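Local coordinates for periplasmic sensor hybrid histidine kinase (PDB 4K0D), which probably acts as a membrane-bound histidine kinase in signal transduction, this chain being its periplasmic helical-bundle sensor domain, at residues G17-A22 and A132-H137; R38-T43 and A99-G104; A76-R81 and L127-A132. All coordinates share one frame; numbering follows the deposited sequence.

From the N terminus, helix 16-42 supplies the first half of two contacts. Its opening turn joins helix 117-145 in interaction 1, which closes a loop over most of the chain and has both other contacts nested inside it. Its far end meets the end of helix 73-102 in interaction 2, on the opposite side of the chain's centre. Helix 73-102 has by then already contributed residues 76-81 to interaction 3 with 127-132, and the loops of interactions 2 and 3 therefore cross. Interactions 1 and 3 share Ala-132 and touch through the CD1 atoms of Leu-133 and Leu-78, 3.8 Å apart, whereas the centres of interactions 1 and 2 lie 36 Å apart.

Interaction 1: G17-A22 and A132-H137; sequences GPRAAA and ALQQAH. With ZN (zinc ion), chain K.
In the helical bundle of this sensor domain, Arg-19 of helix 16-42 and Gln-134 of helix 117-145 cross at about a right angle, in a buried contact beside a zinc site. The amide nitrogen NE2 of Gln-134 lies 3.0 Å above one face of the Arg-19 guanidinium plane, offset toward its rim, and the two flat groups are tilted 34° apart. NE2 comes within 3.2 Å of Arg-19 NE, but both are donors, so no hydrogen bond joins them. Instead they share an acceptor: Asp-138 OD1 takes a salt bridge from Arg-19 NH2 and a hydrogen bond from Gln-134 NE2, one turn further along Gln-134's own helix. The other polar ends are held by the loop after helix 46-68, where Arg-19 NH1 bonds to Pro-70 O and Gln-134 OE1 accepts from Ser-72 N. A bend at chi2 (63°) folds the Gln-134 amide across the end of the arginine, over its guanidinium, and Arg-19 CD lies 3.7 Å from Gln-134 CG. One turn on from Gln-134, His-137 turns to the metal, which Glu-74 OE1 also binds; His-137 ND1 coordinates the zinc ion at 2.1 Å.

Interaction 2: R38-T43 and A99-G104; sequences RAYALT and AVATGG
Tyr-40 and Val-100 bring together the C-terminal ends of helices 16-42 and 73-102 at one end of the helical bundle. The second segment begins with Ala-99, whose methyl group packs on Ile-109 of helix 106-114 and whose carbonyl takes part in the helix terminus described below. Val-100 carries the contact with both branches. Its CG1 sits over one face of the Tyr-40 ring, 3.9 Å from the centroid and 23° off the ring normal, a CH-pi contact offset toward the rim, while Val-100 CB approaches Tyr-40 CE2 to 3.6 Å. The two side chains slide past each other in opposite directions. The ring is carried across to the valine because Tyr-40 CG stands anti to the backbone N (chi1 -176°). The other branch, Val-100 CG2, rests against Ala-41, 3.8 Å from its CA. Next comes Ala-101, whose CB lies 3.5 Å from Tyr-40 OH. Met-49 of helix 46-68 touches both Tyr-40 and Ala-101, and Leu-52 also packs on the tyrosine, so the ring joins its own helix to two others. A serine in place of Tyr-40 would probably leave Val-100 CG1 without its aromatic face and open a gap toward Met-49 and Leu-52. Beyond Thr-102, the chain turns off in a Schellman motif: Gly-103 has a positive phi of 98°, which suits a residue lacking a side chain, its N bonds to Val-100 O at 3.3 Å, and Gly-104 N reaches back to Ala-99 O at 2.9 Å.

Interaction 3: A76-R81 and L127-A132; sequences AALSGR and LRTFGA
Leu-78 of helix 73-102 pushes one methyl group, CD1, against the backbone and side chains of Thr-129 and Phe-130 on helix 117-145. With its CG beside the backbone N and anti to the carbonyl carbon (chi1 -55°), the leucine meets Thr-129 at about a right angle. Its CD1 is 3.4 Å from Thr-129 CG2, closer than usual for two carbons, and 3.3 Å from Phe-130 N, so this methyl is tightly seated on the neighbouring helix; Phe-130 CB follows at 4.1 Å. Thr-129 presents its methyl because OG1 is engaged on its own helix, in a hydrogen bond with Ser-125 O. Phe-130 adopts a different first torsion: its CG is anti to the backbone N (chi1 171°), and its ring runs beside Leu-78, whose CB lies at the ring edge, near the ring plane. Ser-79 CB comes to 4.4 Å from Phe-130 CE2. The ring is further packed by Ile-82, and Phe-66 of helix 46-68 makes an edge-to-face contact with it, tying a third helix into this layer. No hydrogen bond links the two segments. Their axes approach to 9.3 Å and run at 156° to each other, a near-antiparallel helix pair within the helical bundle of this periplasmic sensor domain.

Interaction 1: G17-A22 and A132-H137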
# COMPACT_ATOMS: atom_id res chain seq x y z
N GLY B 17 5.34 -5.36 -0.63
CA GLY B 17 3.92 -5.28 -0.85
C GLY B 17 3.13 -5.39 0.44
O GLY B 17 2.31 -4.55 0.73
N PRO B 18 3.36 -6.45 1.20
CA PRO B 18 2.63 -6.64 2.46
C PRO B 18 2.86 -5.53 3.45
O PRO B 18 1.92 -5.14 4.17
CB PRO B 18 3.23 -7.92 3.01
CG PRO B 18 3.74 -8.64 1.79
CD PRO B 18 4.11 -7.64 0.78
N ARG B 19 4.08 -5.00 3.49
CA ARG B 19 4.36 -3.94 4.44
C ARG B 19 3.59 -2.71 4.04
O ARG B 19 2.98 -2.01 4.88
CB ARG B 19 5.85 -3.65 4.50
CG ARG B 19 6.25 -2.56 5.49
CD ARG B 19 7.78 -2.49 5.71
NE ARG B 19 8.53 -2.61 4.45
CZ ARG B 19 9.52 -3.50 4.23
NH1 ARG B 19 9.92 -4.37 5.16
NH2 ARG B 19 10.13 -3.51 3.04
N ALA B 20 3.54 -2.46 2.74
CA ALA B 20 2.85 -1.26 2.27
C ALA B 20 1.36 -1.41 2.57
O ALA B 20 0.67 -0.43 2.86
CB ALA B 20 3.05 -1.08 0.83
N ALA B 21 0.88 -2.63 2.43
CA ALA B 21 -0.53 -2.91 2.55
C ALA B 21 -0.92 -2.72 4.00
O ALA B 21 -1.97 -2.18 4.29
CB ALA B 21 -0.87 -4.34 2.07
N ALA B 22 -0.06 -3.16 4.91
CA ALA B 22 -0.35 -3.11 6.32
C ALA B 22 -0.32 -1.67 6.87
O ALA B 22 -1.02 -1.33 7.81
CB ALA B 22 0.64 -4.00 7.09
N ALA B 132 6.67 7.15 3.48
CA ALA B 132 7.53 7.81 2.52
C ALA B 132 8.96 7.36 2.76
O ALA B 132 9.72 7.09 1.81
CB ALA B 132 7.39 9.39 2.66
N LEU B 133 9.37 7.25 4.01
CA LEU B 133 10.72 6.81 4.26
C LEU B 133 10.92 5.37 3.82
O LEU B 133 11.92 5.02 3.21
CB LEU B 133 11.06 6.90 5.75
CG LEU B 133 10.74 8.16 6.53
CD1 LEU B 133 11.31 7.96 7.94
CD2 LEU B 133 11.29 9.44 5.88
N GLN B 134 9.99 4.49 4.16
CA GLN B 134 10.13 3.05 3.84
C GLN B 134 10.17 2.85 2.35
O GLN B 134 10.90 1.99 1.81
CB GLN B 134 8.94 2.28 4.43
CG GLN B 134 9.07 0.73 4.31
CD GLN B 134 10.24 0.15 5.07
OE1 GLN B 134 10.40 0.36 6.28
NE2 GLN B 134 11.06 -0.65 4.37
N GLN B 135 9.38 3.64 1.65
CA GLN B 135 9.39 3.59 0.21
C GLN B 135 10.78 3.96 -0.36
O GLN B 135 11.35 3.27 -1.23
CB GLN B 135 8.33 4.56 -0.31
CG GLN B 135 8.42 4.70 -1.78
CD GLN B 135 7.29 5.47 -2.37
OE1 GLN B 135 6.16 4.96 -2.56
NE2 GLN B 135 7.57 6.73 -2.69
N ALA B 136 11.37 5.03 0.19
CA ALA B 136 12.68 5.47 -0.29
C ALA B 136 13.66 4.38 0.02
O ALA B 136 14.50 4.04 -0.83
CB ALA B 136 13.08 6.77 0.37
N HIS B 137 13.53 3.74 1.18
CA HIS B 137 14.47 2.68 1.51
C HIS B 137 14.26 1.45 0.61
O HIS B 137 15.21 0.89 0.12
CB HIS B 137 14.40 2.32 2.98
CG HIS B 137 15.08 1.03 3.33
ND1 HIS B 137 16.25 0.96 4.06
CD2 HIS B 137 14.71 -0.26 3.12
CE1 HIS B 137 16.58 -0.30 4.26
NE2 HIS B 137 15.66 -1.06 3.70
ZN ZN K . 17.34 2.69 4.53

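Interaction 2: R38-T43 and A99-G104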
# COMPACT_ATOMS: atom_id res chain seq x y z
N ARG B 38 -17.66 9.62 15.05
CA ARG B 38 -18.33 10.85 14.74
C ARG B 38 -19.78 10.52 14.37
O ARG B 38 -20.68 11.26 14.73
CB ARG B 38 -17.61 11.54 13.60
CG ARG B 38 -18.40 12.58 12.80
N ALA B 39 -20.01 9.44 13.63
CA ALA B 39 -21.33 9.28 13.08
C ALA B 39 -22.21 8.90 14.25
O ALA B 39 -23.30 9.38 14.36
CB ALA B 39 -21.38 8.28 12.03
N TYR B 40 -21.69 8.06 15.13
CA TYR B 40 -22.39 7.69 16.34
C TYR B 40 -22.78 8.89 17.19
O TYR B 40 -23.91 8.98 17.66
CB TYR B 40 -21.52 6.76 17.17
CG TYR B 40 -22.19 6.24 18.41
CD1 TYR B 40 -23.47 5.73 18.38
CD2 TYR B 40 -21.51 6.22 19.60
CE1 TYR B 40 -24.10 5.25 19.56
CE2 TYR B 40 -22.09 5.73 20.74
CZ TYR B 40 -23.38 5.24 20.72
OH TYR B 40 -23.90 4.76 21.88
N ALA B 41 -21.84 9.80 17.41
CA ALA B 41 -22.09 10.94 18.25
C ALA B 41 -23.14 11.84 17.59
O ALA B 41 -24.00 12.34 18.26
CB ALA B 41 -20.81 11.68 18.48
N LEU B 42 -23.10 11.99 16.26
CA LEU B 42 -24.10 12.79 15.58
C LEU B 42 -25.48 12.18 15.67
O LEU B 42 -26.47 12.89 15.80
CB LEU B 42 -23.79 12.97 14.11
CG LEU B 42 -22.58 13.87 13.95
CD1 LEU B 42 -22.18 13.98 12.47
CD2 LEU B 42 -22.88 15.23 14.58
N THR B 43 -25.55 10.86 15.56
CA THR B 43 -26.84 10.20 15.42
C THR B 43 -26.81 8.90 16.18
O THR B 43 -26.60 7.83 15.60
CB THR B 43 -27.15 9.94 13.94
OG1 THR B 43 -27.13 11.18 13.22
CG2 THR B 43 -28.53 9.37 13.81
N ALA B 99 -19.66 7.89 26.46
CA ALA B 99 -20.33 9.13 26.84
C ALA B 99 -21.66 9.28 26.10
O ALA B 99 -22.68 9.62 26.69
CB ALA B 99 -19.44 10.30 26.58
N VAL B 100 -21.65 9.04 24.80
CA VAL B 100 -22.85 9.07 24.02
C VAL B 100 -23.76 8.01 24.60
O VAL B 100 -24.91 8.27 24.86
CB VAL B 100 -22.59 8.84 22.53
CG1 VAL B 100 -23.90 8.70 21.77
CG2 VAL B 100 -21.75 10.03 21.95
N ALA B 101 -23.27 6.83 24.88
CA ALA B 101 -24.18 5.78 25.31
C ALA B 101 -24.87 6.07 26.66
O ALA B 101 -26.05 5.83 26.80
CB ALA B 101 -23.48 4.41 25.37
N THR B 102 -24.11 6.52 27.65
CA THR B 102 -24.61 6.66 29.01
C THR B 102 -25.41 7.91 29.14
O THR B 102 -25.91 8.21 30.22
CB THR B 102 -23.50 6.82 30.01
OG1 THR B 102 -22.73 7.98 29.65
CG2 THR B 102 -22.57 5.60 30.03
N GLY B 103 -25.54 8.68 28.06
CA GLY B 103 -26.53 9.75 28.07
C GLY B 103 -25.93 11.08 28.40
O GLY B 103 -26.55 11.94 29.03
N GLY B 104 -24.73 11.30 27.88
CA GLY B 104 -23.96 12.49 28.17
C GLY B 104 -24.58 13.84 27.81
O GLY B 104 -25.45 13.96 26.94

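Interaction 3: A76-R81 and L127-A132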
# COMPACT_ATOMS: atom_id res chain seq x y z
N ALA B 76 11.70 2.22 11.85
CA ALA B 76 11.59 1.60 13.16
C ALA B 76 11.34 2.60 14.28
O ALA B 76 10.69 2.28 15.28
CB ALA B 76 12.84 0.81 13.44
N ALA B 77 11.90 3.80 14.11
CA ALA B 77 11.62 4.95 14.98
C ALA B 77 10.13 5.31 14.93
O ALA B 77 9.37 5.16 15.92
CB ALA B 77 12.44 6.14 14.50
N LEU B 78 9.73 5.81 13.76
CA LEU B 78 8.37 6.24 13.54
C LEU B 78 7.44 5.09 14.00
O LEU B 78 6.56 5.30 14.80
CB LEU B 78 8.17 6.58 12.07
CG LEU B 78 9.10 7.59 11.41
CD1 LEU B 78 8.36 8.27 10.25
CD2 LEU B 78 9.57 8.65 12.42
N SER B 79 7.73 3.88 13.54
CA SER B 79 6.96 2.69 13.85
C SER B 79 6.63 2.55 15.33
O SER B 79 5.46 2.39 15.71
CB SER B 79 7.74 1.46 13.36
OG SER B 79 7.03 0.26 13.60
N GLY B 80 7.64 2.58 16.17
CA GLY B 80 7.44 2.40 17.60
C GLY B 80 6.44 3.38 18.14
O GLY B 80 5.59 3.04 18.99
N ARG B 81 6.51 4.60 17.63
CA ARG B 81 5.67 5.68 18.14
C ARG B 81 4.25 5.54 17.56
O ARG B 81 3.27 5.81 18.24
CB ARG B 81 6.25 7.07 17.83
N LEU B 127 2.23 8.02 10.18
CA LEU B 127 2.13 6.86 9.32
C LEU B 127 2.56 7.22 7.94
O LEU B 127 3.30 6.45 7.28
CB LEU B 127 0.71 6.32 9.24
CG LEU B 127 0.52 5.21 10.25
CD1 LEU B 127 -0.98 5.01 10.45
CD2 LEU B 127 1.18 3.93 9.77
N ARG B 128 2.12 8.37 7.45
CA ARG B 128 2.46 8.76 6.10
C ARG B 128 3.97 9.08 5.99
O ARG B 128 4.61 8.82 4.96
CB ARG B 128 1.59 9.92 5.64
CG ARG B 128 0.20 9.48 5.19
CD ARG B 128 -0.84 10.58 5.34
NE ARG B 128 -2.20 10.05 5.14
CZ ARG B 128 -3.31 10.72 5.41
NH1 ARG B 128 -3.25 11.96 5.91
NH2 ARG B 128 -4.50 10.15 5.20
N THR B 129 4.55 9.60 7.06
CA THR B 129 6.01 9.84 7.01
C THR B 129 6.71 8.49 6.93
O THR B 129 7.63 8.30 6.12
CB THR B 129 6.59 10.65 8.23
OG1 THR B 129 5.98 11.94 8.23
CG2 THR B 129 8.06 10.87 8.03
N PHE B 130 6.30 7.58 7.80
CA PHE B 130 6.80 6.21 7.74
C PHE B 130 6.69 5.63 6.33
O PHE B 130 7.60 5.01 5.83
CB PHE B 130 6.05 5.28 8.68
CG PHE B 130 6.41 3.85 8.44
CD1 PHE B 130 5.81 3.13 7.42
CD2 PHE B 130 7.38 3.24 9.21
CE1 PHE B 130 6.16 1.81 7.19
CE2 PHE B 130 7.72 1.93 9.00
CZ PHE B 130 7.11 1.21 7.98
N GLY B 131 5.56 5.82 5.67
CA GLY B 131 5.41 5.27 4.34
C GLY B 131 6.43 5.86 3.37
O GLY B 131 6.97 5.18 2.53
N ALA B 132 6.67 7.15 3.48
CA ALA B 132 7.53 7.81 2.52
C ALA B 132 8.96 7.36 2.76
O ALA B 132 9.72 7.09 1.81
CB ALA B 132 7.39 9.39 2.66